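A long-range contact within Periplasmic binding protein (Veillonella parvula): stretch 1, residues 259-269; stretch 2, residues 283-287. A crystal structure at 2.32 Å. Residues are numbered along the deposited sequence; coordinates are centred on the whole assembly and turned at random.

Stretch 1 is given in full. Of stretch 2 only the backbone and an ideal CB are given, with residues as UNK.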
# COMPACT_ATOMS: atom_id res chain seq x y z
N GLN A 259 17.82 7.98 5.44
CA GLN A 259 18.77 7.15 6.16
C GLN A 259 19.07 5.84 5.44
O GLN A 259 19.71 4.96 6.00
CB GLN A 259 18.24 6.85 7.57
CG GLN A 259 18.28 8.04 8.50
CD GLN A 259 19.67 8.60 8.66
OE1 GLN A 259 20.02 9.62 8.06
NE2 GLN A 259 20.49 7.93 9.48
N ALA A 260 18.62 5.74 4.19
CA ALA A 260 18.70 4.49 3.42
C ALA A 260 20.10 3.85 3.38
O ALA A 260 20.25 2.67 3.72
CB ALA A 260 18.18 4.71 1.99
N ASP A 261 21.09 4.62 2.98
CA ASP A 261 22.46 4.11 2.85
C ASP A 261 23.02 3.68 4.21
O ASP A 261 23.73 2.69 4.31
CB ASP A 261 23.36 5.15 2.20
CG ASP A 261 22.79 5.68 0.89
OD1 ASP A 261 21.86 5.05 0.35
OD2 ASP A 261 23.28 6.72 0.41
N VAL A 262 22.68 4.45 5.25
CA VAL A 262 23.10 4.13 6.61
C VAL A 262 22.44 2.85 7.11
O VAL A 262 23.06 2.05 7.79
CB VAL A 262 22.81 5.30 7.57
CG1 VAL A 262 23.21 4.94 9.00
CG2 VAL A 262 23.53 6.55 7.11
N ILE A 263 21.17 2.66 6.76
CA ILE A 263 20.46 1.44 7.11
C ILE A 263 21.12 0.23 6.46
O ILE A 263 21.42 -0.77 7.12
CB ILE A 263 18.98 1.47 6.67
CG1 ILE A 263 18.22 2.60 7.36
CG2 ILE A 263 18.32 0.14 6.96
CD1 ILE A 263 18.14 2.46 8.86
N MSE A 264 21.34 0.32 5.15
CA MSE A 264 21.89 -0.78 4.37
C MSE A 264 23.28 -1.13 4.88
O MSE A 264 23.60 -2.30 5.08
CB MSE A 264 21.97 -0.42 2.89
CG MSE A 264 22.61 -1.51 2.03
SE MSE A 264 21.51 -3.14 1.94
CE MSE A 264 20.17 -2.53 0.65
N ASN A 265 24.08 -0.11 5.11
CA ASN A 265 25.44 -0.31 5.58
C ASN A 265 25.48 -0.96 6.97
O ASN A 265 26.36 -1.78 7.25
CB ASN A 265 26.23 0.99 5.57
CG ASN A 265 27.71 0.77 5.64
OD1 ASN A 265 28.29 0.72 6.73
ND2 ASN A 265 28.35 0.60 4.49
N TYR A 266 24.54 -0.59 7.82
CA TYR A 266 24.43 -1.20 9.15
C TYR A 266 24.15 -2.70 9.04
O TYR A 266 24.70 -3.51 9.79
CB TYR A 266 23.34 -0.52 9.98
CG TYR A 266 23.05 -1.19 11.30
CD1 TYR A 266 21.92 -1.98 11.48
CD2 TYR A 266 23.91 -1.04 12.38
CE1 TYR A 266 21.66 -2.60 12.69
CE2 TYR A 266 23.66 -1.65 13.60
CZ TYR A 266 22.53 -2.43 13.75
OH TYR A 266 22.28 -3.04 14.96
N VAL A 267 23.29 -3.08 8.10
CA VAL A 267 22.91 -4.47 7.92
C VAL A 267 24.07 -5.28 7.32
O VAL A 267 24.43 -6.34 7.83
CB VAL A 267 21.64 -4.60 7.05
CG1 VAL A 267 21.39 -6.05 6.65
CG2 VAL A 267 20.45 -4.02 7.78
N LEU A 268 24.64 -4.75 6.24
CA LEU A 268 25.72 -5.43 5.52
C LEU A 268 26.98 -5.56 6.36
O LEU A 268 27.41 -6.66 6.68
CB LEU A 268 26.04 -4.70 4.22
CG LEU A 268 25.35 -5.19 2.94
CD1 LEU A 268 23.89 -5.54 3.18
CD2 LEU A 268 25.49 -4.16 1.83
N THR A 269 27.57 -4.42 6.72
CA THR A 269 28.79 -4.41 7.52
C THR A 269 28.49 -4.80 8.96
O THR A 269 28.45 -3.96 9.86
CB THR A 269 29.47 -3.02 7.51
OG1 THR A 269 28.64 -2.07 8.20
CG2 THR A 269 29.71 -2.56 6.09
N UNK A 283 22.22 -10.61 -1.51
CA UNK A 283 20.79 -10.61 -1.78
C UNK A 283 20.04 -9.91 -0.64
O UNK A 283 19.27 -10.52 0.11
CB UNK A 283 20.28 -12.04 -1.96
N UNK A 284 20.31 -8.62 -0.50
CA UNK A 284 19.67 -7.79 0.50
C UNK A 284 19.13 -6.58 -0.24
O UNK A 284 19.90 -5.80 -0.80
CB UNK A 284 20.63 -7.39 1.62
N UNK A 285 17.81 -6.44 -0.26
CA UNK A 285 17.19 -5.41 -1.08
C UNK A 285 16.23 -4.54 -0.29
O UNK A 285 15.56 -5.01 0.63
CB UNK A 285 16.45 -6.05 -2.26
N UNK A 286 16.15 -3.27 -0.69
CA UNK A 286 15.20 -2.33 -0.11
C UNK A 286 13.78 -2.64 -0.57
O UNK A 286 13.56 -2.98 -1.73
CB UNK A 286 15.58 -0.89 -0.48
N UNK A 287 12.83 -2.52 0.34
CA UNK A 287 11.42 -2.71 0.02
C UNK A 287 10.62 -1.60 0.69
O UNK A 287 10.50 -1.56 1.91
CB UNK A 287 10.93 -4.09 0.47

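The helix of residues 260-268 lies against a short strand that runs roughly the other way, with 148° between their N-to-C directions and 10.2 Å between the axes at closest approach. No hydrogen bond joins the two stretches, so the contact must be read from apolar packing. Its centre on the helix is Met264, a selenomethionine whose CA-to-CB bond points toward the strand and whose chi1 to chi3 are t, p, p.

Position 283 comes before the strand. Its ideal CB has nothing of the helix within 5.5 Å, so stretch 1 sets no demand on it, and a polar, charged or apolar residue would all be compatible. The deposited residue is Arg283, which makes no contact with the helix; its NH2 is hydrogen-bonded elsewhere in the structure.

Position 284 is the opposite case. Its phi/psi of -129/115 is ordinary strand geometry, its CA-to-CB bond points toward the helix, and the ideal CB already sits 4.1 Å from Leu268 CD1 and 4.4 Å from Met264 SE, with Val267 CG1 at 5.3 Å. Those neighbours are carbon and selenium and offer no polar partner. With so little depth left beyond CB, a compact apolar side chain fits best: valine is the natural reading, with isoleucine or alanine plausible and the beta-branched choices favoured by the extended backbone. The residue is Val284, with chi1 at t. Its CG1 lies 3.7 Å from Met264 SE and 4.3 Å from Val267 CG1, while its CB is 4.0 Å from Leu268 CD1. One short side chain thus touches three helix residues.

At position 285 the alternation of the strand turns CA-to-CB away from the helix, and no atom of stretch 1 comes within 5.5 Å of the ideal CB. The helix leaves the choice wide. The residue is His285, whose CA is approached by Met264 CE at 4.5 Å.

Position 286 is harder to call. CA-to-CB points sideways, and the ideal CB is 5.0 Å from Met264 CE, leaving room that a small residue would not span. A long or flat apolar side chain is wanted, one long enough to pass the selenomethionine methyl and reach the first turn of the helix; leucine, methionine or phenylalanine could be entertained. The residue is Phe286, with chi1 at m, and its ring makes the reach. Met264 CE sits over one face, 3.7 Å from the centroid of the Phe286 ring and 14° off the normal, a CH-pi contact. The far end of the ring slips in beside the helix, with Phe286 CZ 3.6 Å from Met264 CB and 4.0 Å from Ala260 CB. The small alanine side chain accompanies a still closer approach to the backbone: Ala260 O lies at the ring edge, 3.1 Å from Phe286 CZ, while also accepting the helical hydrogen bond from Met264 N.

Position 287 has nothing of the helix within 5.5 Å of its ideal CB, so stretch 1 cannot choose its side chain. It is Leu287, out of reach of this contact.

Stretch 2 (283-287) RVHFL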
# COMPACT_ATOMS: atom_id res chain seq x y z
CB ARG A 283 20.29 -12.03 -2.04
CG ARG A 283 21.00 -12.68 -3.23
CD ARG A 283 20.48 -14.08 -3.54
NE ARG A 283 19.05 -14.09 -3.81
CZ ARG A 283 18.32 -15.20 -3.90
NH1 ARG A 283 18.90 -16.39 -3.74
NH2 ARG A 283 17.02 -15.13 -4.15
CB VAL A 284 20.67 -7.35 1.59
CG1 VAL A 284 19.98 -6.46 2.62
CG2 VAL A 284 21.32 -8.57 2.24
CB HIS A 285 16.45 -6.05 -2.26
CG HIS A 285 17.20 -7.17 -2.90
ND1 HIS A 285 18.19 -6.97 -3.84
CD2 HIS A 285 17.11 -8.51 -2.72
CE1 HIS A 285 18.67 -8.14 -4.22
NE2 HIS A 285 18.03 -9.09 -3.56
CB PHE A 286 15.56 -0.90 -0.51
CG PHE A 286 16.70 -0.31 0.27
CD1 PHE A 286 16.69 -0.33 1.66
CD2 PHE A 286 17.79 0.26 -0.38
CE1 PHE A 286 17.74 0.22 2.39
CE2 PHE A 286 18.84 0.81 0.34
CZ PHE A 286 18.82 0.79 1.73
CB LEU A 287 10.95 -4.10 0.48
CG LEU A 287 9.49 -4.53 0.26
CD1 LEU A 287 9.10 -4.45 -1.21
CD2 LEU A 287 9.27 -5.94 0.80
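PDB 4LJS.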